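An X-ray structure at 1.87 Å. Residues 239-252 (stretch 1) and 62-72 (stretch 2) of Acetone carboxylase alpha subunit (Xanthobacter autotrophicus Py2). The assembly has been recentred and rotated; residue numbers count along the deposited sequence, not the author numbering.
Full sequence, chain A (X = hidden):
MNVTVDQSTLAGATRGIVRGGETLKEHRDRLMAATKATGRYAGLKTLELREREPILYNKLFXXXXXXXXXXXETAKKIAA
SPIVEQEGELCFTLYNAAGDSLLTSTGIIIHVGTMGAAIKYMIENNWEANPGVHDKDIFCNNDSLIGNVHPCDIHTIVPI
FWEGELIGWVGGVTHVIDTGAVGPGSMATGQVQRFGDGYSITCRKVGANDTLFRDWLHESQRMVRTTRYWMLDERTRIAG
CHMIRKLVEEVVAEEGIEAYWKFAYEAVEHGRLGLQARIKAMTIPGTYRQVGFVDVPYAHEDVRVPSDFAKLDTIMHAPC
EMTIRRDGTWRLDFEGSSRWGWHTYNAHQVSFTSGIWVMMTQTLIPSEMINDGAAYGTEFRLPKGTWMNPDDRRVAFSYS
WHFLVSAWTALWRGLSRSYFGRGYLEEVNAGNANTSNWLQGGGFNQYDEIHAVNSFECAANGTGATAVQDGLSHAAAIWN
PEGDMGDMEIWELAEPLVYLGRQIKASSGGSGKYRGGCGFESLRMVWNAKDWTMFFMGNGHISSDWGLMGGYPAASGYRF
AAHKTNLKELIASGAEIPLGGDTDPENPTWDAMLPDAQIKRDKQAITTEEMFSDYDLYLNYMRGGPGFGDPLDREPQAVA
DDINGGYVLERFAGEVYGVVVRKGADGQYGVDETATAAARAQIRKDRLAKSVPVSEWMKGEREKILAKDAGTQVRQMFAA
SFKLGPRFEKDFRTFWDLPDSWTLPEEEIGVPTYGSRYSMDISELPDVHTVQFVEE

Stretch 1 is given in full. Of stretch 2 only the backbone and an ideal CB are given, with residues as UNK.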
ATOM      1  N   ALA A 239      10.958  -3.001 -22.296  1.00 12.97           N
ATOM      2  CA  ALA A 239      11.305  -3.155 -23.714  1.00 13.02           C
ATOM      3  C   ALA A 239      11.674  -1.830 -24.356  1.00 12.93           C
ATOM      4  O   ALA A 239      12.736  -1.698 -24.966  1.00 12.99           O
ATOM      5  CB  ALA A 239      10.167  -3.808 -24.497  1.00 13.04           C
ATOM      6  N   GLY A 240      10.794  -0.850 -24.234  1.00 12.77           N
ATOM      7  CA  GLY A 240      11.053   0.434 -24.847  1.00 12.57           C
ATOM      8  C   GLY A 240      12.270   1.176 -24.268  1.00 12.35           C
ATOM      9  O   GLY A 240      13.044   1.764 -25.021  1.00 12.23           O
ATOM     10  N   CYS A 241      12.434   1.133 -22.965  1.00 12.37           N
ATOM     11  CA  CYS A 241      13.627   1.700 -22.313  1.00 12.63           C
ATOM     12  C   CYS A 241      14.919   1.088 -22.876  1.00 13.10           C
ATOM     13  O   CYS A 241      15.843   1.831 -23.216  1.00 12.95           O
ATOM     14  CB  CYS A 241      13.579   1.549 -20.790  1.00 12.43           C
ATOM     15  SG  CYS A 241      12.341   2.594 -19.944  1.00 12.54           S
ATOM     16  N   HIS A 242      14.968  -0.250 -22.988  1.00 13.51           N
ATOM     17  CA  HIS A 242      16.173  -0.940 -23.489  1.00 13.97           C
ATOM     18  C   HIS A 242      16.407  -0.763 -24.993  1.00 14.43           C
ATOM     19  O   HIS A 242      17.563  -0.668 -25.409  1.00 14.26           O
ATOM     20  CB  HIS A 242      16.207  -2.430 -23.050  1.00 14.11           C
ATOM     21  CG  HIS A 242      16.547  -2.606 -21.598  1.00 14.11           C
ATOM     22  ND1 HIS A 242      16.538  -3.836 -20.970  1.00 14.29           N
ATOM     23  CD2 HIS A 242      16.893  -1.703 -20.652  1.00 13.95           C
ATOM     24  CE1 HIS A 242      16.902  -3.685 -19.706  1.00 14.26           C
ATOM     25  NE2 HIS A 242      17.114  -2.395 -19.490  1.00 14.01           N
ATOM     26  N   MET A 243      15.330  -0.665 -25.781  1.00 15.29           N
ATOM     27  CA  MET A 243      15.429  -0.304 -27.217  1.00 16.14           C
ATOM     28  C   MET A 243      16.100   1.071 -27.386  1.00 15.58           C
ATOM     29  O   MET A 243      17.000   1.237 -28.219  1.00 15.81           O
ATOM     30  CB  MET A 243      14.038  -0.301 -27.905  1.00 17.16           C
ATOM     31  CG  MET A 243      13.416  -1.685 -28.074  1.00 18.27           C
ATOM     32  SD  MET A 243      11.692  -1.629 -28.577  1.00 20.07           S
ATOM     33  CE  MET A 243      11.898  -1.047 -30.248  1.00 20.63           C
ATOM     34  N   ILE A 244      15.686   2.039 -26.574  1.00 15.05           N
ATOM     35  CA  ILE A 244      16.249   3.405 -26.657  1.00 15.15           C
ATOM     36  C   ILE A 244      17.698   3.442 -26.156  1.00 15.38           C
ATOM     37  O   ILE A 244      18.540   4.080 -26.789  1.00 15.39           O
ATOM     38  CB  ILE A 244      15.332   4.435 -25.955  1.00 14.76           C
ATOM     39  CG1 ILE A 244      14.026   4.622 -26.755  1.00 14.61           C
ATOM     40  CG2 ILE A 244      16.031   5.788 -25.778  1.00 14.74           C
ATOM     41  CD1 ILE A 244      12.858   5.088 -25.879  1.00 14.51           C
ATOM     42  N   ARG A 245      17.991   2.785 -25.026  1.00 15.63           N
ATOM     43  CA  ARG A 245      19.389   2.686 -24.527  1.00 15.97           C
ATOM     44  C   ARG A 245      20.334   2.144 -25.615  1.00 16.49           C
ATOM     45  O   ARG A 245      21.408   2.693 -25.862  1.00 15.93           O
ATOM     46  CB  ARG A 245      19.488   1.827 -23.266  1.00 15.62           C
ATOM     47  CG  ARG A 245      20.904   1.791 -22.642  1.00 15.62           C
ATOM     48  CD  ARG A 245      20.987   0.851 -21.434  1.00 15.47           C
ATOM     49  NE  ARG A 245      20.685  -0.522 -21.831  1.00 15.42           N
ATOM     50  CZ  ARG A 245      20.483  -1.537 -20.993  1.00 15.33           C
ATOM     51  NH1 ARG A 245      20.548  -1.385 -19.670  1.00 15.20           N
ATOM     52  NH2 ARG A 245      20.223  -2.744 -21.490  1.00 15.52           N
ATOM     53  N   LYS A 246      19.911   1.082 -26.272  1.00 17.40           N
ATOM     54  CA  LYS A 246      20.715   0.484 -27.339  1.00 19.00           C
ATOM     55  C   LYS A 246      20.938   1.451 -28.503  1.00 18.69           C
ATOM     56  O   LYS A 246      22.050   1.575 -29.023  1.00 18.14           O
ATOM     57  CB  LYS A 246      20.051  -0.781 -27.816  1.00 20.90           C
ATOM     58  CG  LYS A 246      20.857  -1.574 -28.833  1.00 23.19           C
ATOM     59  CD  LYS A 246      20.083  -2.857 -29.117  1.00 25.36           C
ATOM     60  CE  LYS A 246      20.137  -3.288 -30.577  1.00 27.74           C
ATOM     61  NZ  LYS A 246      20.944  -4.533 -30.699  1.00 29.70           N
ATOM     62  N   LEU A 247      19.878   2.134 -28.918  1.00 18.01           N
ATOM     63  CA  LEU A 247      19.999   3.134 -29.993  1.00 17.99           C
ATOM     64  C   LEU A 247      20.970   4.289 -29.618  1.00 17.61           C
ATOM     65  O   LEU A 247      21.816   4.690 -30.444  1.00 17.51           O
ATOM     66  CB  LEU A 247      18.633   3.670 -30.401  1.00 18.03           C
ATOM     67  CG  LEU A 247      18.733   4.847 -31.389  1.00 18.34           C
ATOM     68  CD1 LEU A 247      19.132   4.335 -32.762  1.00 18.90           C
ATOM     69  CD2 LEU A 247      17.480   5.638 -31.457  1.00 18.32           C
ATOM     70  N   VAL A 248      20.890   4.788 -28.389  1.00 17.00           N
ATOM     71  CA  VAL A 248      21.824   5.844 -27.946  1.00 17.35           C
ATOM     72  C   VAL A 248      23.286   5.338 -28.022  1.00 18.12           C
ATOM     73  O   VAL A 248      24.158   6.048 -28.531  1.00 18.23           O
ATOM     74  CB  VAL A 248      21.474   6.440 -26.550  1.00 16.87           C
ATOM     75  CG1 VAL A 248      22.574   7.374 -26.025  1.00 16.70           C
ATOM     76  CG2 VAL A 248      20.129   7.196 -26.640  1.00 16.68           C
ATOM     77  N   GLU A 249      23.531   4.117 -27.567  1.00 19.18           N
ATOM     78  CA  GLU A 249      24.879   3.520 -27.637  1.00 20.75           C
ATOM     79  C   GLU A 249      25.389   3.443 -29.100  1.00 21.26           C
ATOM     80  O   GLU A 249      26.549   3.714 -29.346  1.00 20.59           O
ATOM     81  CB  GLU A 249      24.913   2.127 -26.960  1.00 21.92           C
ATOM     82  CG  GLU A 249      24.837   2.195 -25.427  1.00 23.30           C
ATOM     83  CD  GLU A 249      24.547   0.826 -24.733  1.00 24.93           C
ATOM     84  OE1 GLU A 249      24.207  -0.153 -25.448  1.00 26.75           O
ATOM     85  OE2 GLU A 249      24.634   0.722 -23.465  1.00 25.74           O
ATOM     86  N   GLU A 250      24.514   3.077 -30.045  1.00 21.57           N
ATOM     87  CA  GLU A 250      24.860   3.004 -31.462  1.00 22.23           C
ATOM     88  C   GLU A 250      25.161   4.374 -32.067  1.00 21.47           C
ATOM     89  O   GLU A 250      26.120   4.519 -32.827  1.00 20.91           O
ATOM     90  CB  GLU A 250      23.745   2.308 -32.273  1.00 23.53           C
ATOM     91  CG  GLU A 250      23.727   0.785 -32.073  1.00 25.06           C
ATOM     92  CD  GLU A 250      22.447   0.067 -32.482  1.00 26.80           C
ATOM     93  OE1 GLU A 250      21.470   0.718 -32.931  1.00 28.98           O
ATOM     94  OE2 GLU A 250      22.405  -1.196 -32.316  1.00 29.29           O
ATOM     95  N   VAL A 251      24.337   5.361 -31.736  1.00 20.35           N
ATOM     96  CA  VAL A 251      24.518   6.743 -32.200  1.00 20.06           C
ATOM     97  C   VAL A 251      25.826   7.320 -31.686  1.00 19.62           C
ATOM     98  O   VAL A 251      26.570   7.930 -32.452  1.00 19.71           O
ATOM     99  CB  VAL A 251      23.294   7.632 -31.821  1.00 19.72           C
ATOM    100  CG1 VAL A 251      23.578   9.101 -32.008  1.00 20.09           C
ATOM    101  CG2 VAL A 251      22.088   7.229 -32.667  1.00 19.56           C
ATOM    102  N   VAL A 252      26.130   7.113 -30.409  1.00 19.14           N
ATOM    103  CA  VAL A 252      27.399   7.575 -29.847  1.00 19.72           C
ATOM    104  C   VAL A 252      28.603   6.879 -30.525  1.00 20.67           C
ATOM    105  O   VAL A 252      29.594   7.531 -30.867  1.00 20.28           O
ATOM    106  CB  VAL A 252      27.443   7.398 -28.315  1.00 19.46           C
ATOM    107  CG1 VAL A 252      28.858   7.656 -27.767  1.00 19.61           C
ATOM    108  CG2 VAL A 252      26.425   8.330 -27.654  1.00 19.19           C
ATOM    109  N   UNK A  62      16.982  13.455 -36.142  1.00 17.03           N
ATOM    110  CA  UNK A  62      16.218  12.518 -36.952  1.00 17.59           C
ATOM    111  C   UNK A  62      16.305  11.100 -36.391  1.00 17.85           C
ATOM    112  O   UNK A  62      15.278  10.464 -36.155  1.00 17.35           O
ATOM    113  CB  UNK A  62      16.714  12.544 -38.399  1.00 17.59           C
ATOM    114  N   UNK A  63      17.527  10.626 -36.122  1.00 18.57           N
ATOM    115  CA  UNK A  63      17.694   9.266 -35.608  1.00 18.72           C
ATOM    116  C   UNK A  63      17.085   9.033 -34.224  1.00 17.52           C
ATOM    117  O   UNK A  63      16.455   8.006 -33.987  1.00 16.76           O
ATOM    118  CB  UNK A  63      19.185   8.927 -35.558  1.00 18.72           C
ATOM    119  N   UNK A  64      17.276   9.990 -33.323  1.00 16.71           N
ATOM    120  CA  UNK A  64      16.814   9.858 -31.940  1.00 16.01           C
ATOM    121  C   UNK A  64      15.293  10.074 -31.813  1.00 15.40           C
ATOM    122  O   UNK A  64      14.647   9.359 -31.052  1.00 15.12           O
ATOM    123  CB  UNK A  64      17.557  10.856 -31.049  1.00 16.01           C
ATOM    124  N   UNK A  65      14.724  11.016 -32.575  1.00 15.12           N
ATOM    125  CA  UNK A  65      13.272  11.194 -32.566  1.00 14.81           C
ATOM    126  C   UNK A  65      12.583   9.937 -33.160  1.00 14.56           C
ATOM    127  O   UNK A  65      11.583   9.461 -32.614  1.00 14.32           O
ATOM    128  CB  UNK A  65      12.885  12.447 -33.354  1.00 14.81           C
ATOM    129  N   UNK A  66      13.115   9.410 -34.261  1.00 14.39           N
ATOM    130  CA  UNK A  66      12.609   8.158 -34.839  1.00 14.30           C
ATOM    131  C   UNK A  66      12.734   6.972 -33.847  1.00 14.16           C
ATOM    132  O   UNK A  66      11.839   6.121 -33.763  1.00 13.83           O
ATOM    133  CB  UNK A  66      13.368   7.841 -36.129  1.00 14.30           C
ATOM    134  N   UNK A  67      13.830   6.940 -33.097  1.00 14.19           N
ATOM    135  CA  UNK A  67      14.019   5.938 -32.059  1.00 14.26           C
ATOM    136  C   UNK A  67      12.978   5.921 -30.957  1.00 14.15           C
ATOM    137  O   UNK A  67      12.440   4.854 -30.622  1.00 13.95           O
ATOM    138  CB  UNK A  67      15.395   6.140 -31.422  1.00 14.26           C
ATOM    139  N   UNK A  68      12.706   7.082 -30.367  1.00 14.22           N
ATOM    140  CA  UNK A  68      11.633   7.184 -29.357  1.00 14.52           C
ATOM    141  C   UNK A  68      10.220   6.919 -29.905  1.00 14.62           C
ATOM    142  O   UNK A  68       9.395   6.275 -29.255  1.00 15.02           O
ATOM    143  CB  UNK A  68      11.665   8.578 -28.728  1.00 14.52           C
ATOM    144  N   UNK A  69       9.947   7.381 -31.119  1.00 14.88           N
ATOM    145  CA  UNK A  69       8.644   7.097 -31.782  1.00 14.69           C
ATOM    146  C   UNK A  69       8.493   5.580 -32.009  1.00 15.02           C
ATOM    147  O   UNK A  69       7.435   5.001 -31.725  1.00 14.56           O
ATOM    148  CB  UNK A  69       8.538   7.843 -33.114  1.00 14.69           C
ATOM    149  N   UNK A  70       9.569   4.945 -32.496  1.00 15.56           N
ATOM    150  CA  UNK A  70       9.579   3.525 -32.769  1.00 16.17           C
ATOM    151  C   UNK A  70       9.442   2.672 -31.489  1.00 16.06           C
ATOM    152  O   UNK A  70       8.780   1.621 -31.520  1.00 16.08           O
ATOM    153  CB  UNK A  70      10.869   3.161 -33.507  1.00 16.17           C
ATOM    154  N   UNK A  71      10.045   3.113 -30.394  1.00 15.31           N
ATOM    155  CA  UNK A  71       9.883   2.403 -29.121  1.00 15.23           C
ATOM    156  C   UNK A  71       8.398   2.323 -28.687  1.00 14.89           C
ATOM    157  O   UNK A  71       7.909   1.232 -28.317  1.00 14.74           O
ATOM    158  CB  UNK A  71      10.707   3.098 -28.035  1.00 15.23           C
ATOM    159  N   UNK A  72       7.682   3.445 -28.769  1.00 14.28           N
ATOM    160  CA  UNK A  72       6.264   3.442 -28.438  1.00 14.31           C
ATOM    161  C   UNK A  72       5.437   2.539 -29.388  1.00 14.83           C
ATOM    162  O   UNK A  72       4.624   1.714 -28.943  1.00 14.51           O
ATOM    163  CB  UNK A  72       5.729   4.875 -28.481  1.00 14.31           C
TER

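Stretch 2 is a helix running nearly antiparallel to the helix of stretch 1. The N-to-C directions differ by 158° and the axes approach to 9.1 Å. No hydrogen bond crosses between them; the contacts are packing contacts.

Position 62 has an ideal CB with nothing of stretch 1 within 5.5 Å. Many residues would suit. It is Ser62, its OG hydrogen-bonded elsewhere in the structure.

Position 63 points toward stretch 1. Its ideal CB lies 4.4 Å from Val251 CG2, with Leu247 beyond. An aliphatic residue would suit, as would a long chain with an apolar stem. It is Arg63. Val251 CG2 sits over one face of the guanidinium, 3.9 Å from Arg63 CZ, and Leu247 CD1 is 4.1 Å from Arg63 NH2. These are van der Waals contacts.

Position 64 points sideways, with its ideal CB 5.2 Å from Leu247 CD2. Leu247, Val248 and Val251 offer an apolar surface that a chain of some length could reach; leucine, isoleucine or methionine would suit. It is Leu64. Its CD2 lies 4.2 Å from each of Leu247 CD2, Val248 CG2 and Val251 CG2.

Position 65 points away, and stretch 1 sets no limit. It is Arg65, its guanidinium hydrogen-bonded elsewhere. Position 66 points sideways, out of contact, and the choice is wide. It is Ala66.

Position 67 is the most restricted. An ideal CB would point toward stretch 1 and lie 2.1 Å from Leu247 CD2, a clash. The helical phi/psi of -60/-51 does not itself demand glycine; the lack of space does. It is Gly67, and Leu247 CD2 packs 3.5 Å from Gly67 CA.

Position 68 points sideways, its ideal CB 4.7 Å from Ile244 CD1. Valine, isoleucine or leucine would suit. It is Val68, with CG1 3.9 Å from Ile244 CD1.

Position 69 is out of reach and open to many residues. It is Val69.

Position 70 points sideways, its ideal CB 5.4 Å from Met243 CE. Polar or apolar residues could fit. It is Asp70, whose end comes nearer: OD2 is 3.6 Å from Met243 CE.

Position 71 points toward stretch 1 where the backbones are close, 4.8 Å from CA to Gly240 CA. The ideal CB is already 3.6 Å from Ile244 CD1 and 4.0 Å from Gly240 O, favouring a small residue such as alanine, glycine or serine. It is Ala71, its CB 3.7 Å from Ile244 CD1.

Position 72 points away, leaving the choice wide. It is Arg72, hydrogen-bonded elsewhere.

Stretch 2 (62-72) SRLRAGVVDAR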
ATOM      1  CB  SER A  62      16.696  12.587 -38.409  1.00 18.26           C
ATOM      2  OG  SER A  62      16.141  11.549 -39.223  1.00 18.60           O
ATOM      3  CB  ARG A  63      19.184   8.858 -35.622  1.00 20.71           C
ATOM      4  CG  ARG A  63      19.681   8.534 -37.007  1.00 22.75           C
ATOM      5  CD  ARG A  63      21.016   7.807 -36.972  1.00 25.15           C
ATOM      6  NE  ARG A  63      20.931   6.420 -36.480  1.00 26.74           N
ATOM      7  CZ  ARG A  63      21.998   5.659 -36.206  1.00 29.16           C
ATOM      8  NH1 ARG A  63      23.247   6.102 -36.351  1.00 30.98           N
ATOM      9  NH2 ARG A  63      21.825   4.422 -35.786  1.00 30.15           N
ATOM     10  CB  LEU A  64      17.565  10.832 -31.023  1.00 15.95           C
ATOM     11  CG  LEU A  64      19.073  10.543 -30.906  1.00 16.14           C
ATOM     12  CD1 LEU A  64      19.783  11.730 -30.206  1.00 16.24           C
ATOM     13  CD2 LEU A  64      19.363   9.225 -30.196  1.00 16.33           C
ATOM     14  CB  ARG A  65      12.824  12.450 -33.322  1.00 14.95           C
ATOM     15  CG  ARG A  65      11.341  12.776 -33.084  1.00 14.86           C
ATOM     16  CD  ARG A  65      10.829  14.012 -33.809  1.00 15.09           C
ATOM     17  NE  ARG A  65      10.880  13.873 -35.280  1.00 15.07           N
ATOM     18  CZ  ARG A  65      10.282  14.659 -36.163  1.00 15.28           C
ATOM     19  NH1 ARG A  65       9.480  15.655 -35.794  1.00 15.15           N
ATOM     20  NH2 ARG A  65      10.428  14.407 -37.457  1.00 15.65           N
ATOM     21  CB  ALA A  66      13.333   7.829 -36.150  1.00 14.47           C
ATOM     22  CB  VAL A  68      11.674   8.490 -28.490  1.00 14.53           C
ATOM     23  CG1 VAL A  68      12.969   8.564 -27.705  1.00 14.64           C
ATOM     24  CG2 VAL A  68      11.522   9.736 -29.339  1.00 14.52           C
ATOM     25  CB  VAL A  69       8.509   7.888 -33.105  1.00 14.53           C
ATOM     26  CG1 VAL A  69       7.331   7.384 -33.941  1.00 14.64           C
ATOM     27  CG2 VAL A  69       8.313   9.371 -32.777  1.00 14.50           C
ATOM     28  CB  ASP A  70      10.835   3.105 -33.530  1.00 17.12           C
ATOM     29  CG  ASP A  70      10.858   1.580 -33.838  1.00 18.17           C
ATOM     30  OD1 ASP A  70       9.975   1.092 -34.561  1.00 19.09           O
ATOM     31  OD2 ASP A  70      11.751   0.881 -33.303  1.00 19.55           O
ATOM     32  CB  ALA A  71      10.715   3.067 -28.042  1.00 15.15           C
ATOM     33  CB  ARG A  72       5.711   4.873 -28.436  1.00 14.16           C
ATOM     34  CG  ARG A  72       4.192   4.958 -28.275  1.00 13.94           C
ATOM     35  CD  ARG A  72       3.792   6.350 -27.836  1.00 13.84           C
ATOM     36  NE  ARG A  72       2.346   6.546 -27.777  1.00 13.79           N
ATOM     37  CZ  ARG A  72       1.566   6.851 -28.814  1.00 14.25           C
ATOM     38  NH1 ARG A  72       2.083   7.016 -30.044  1.00 14.39           N
ATOM     39  NH2 ARG A  72       0.271   7.021 -28.630  1.00 14.32           N
TER
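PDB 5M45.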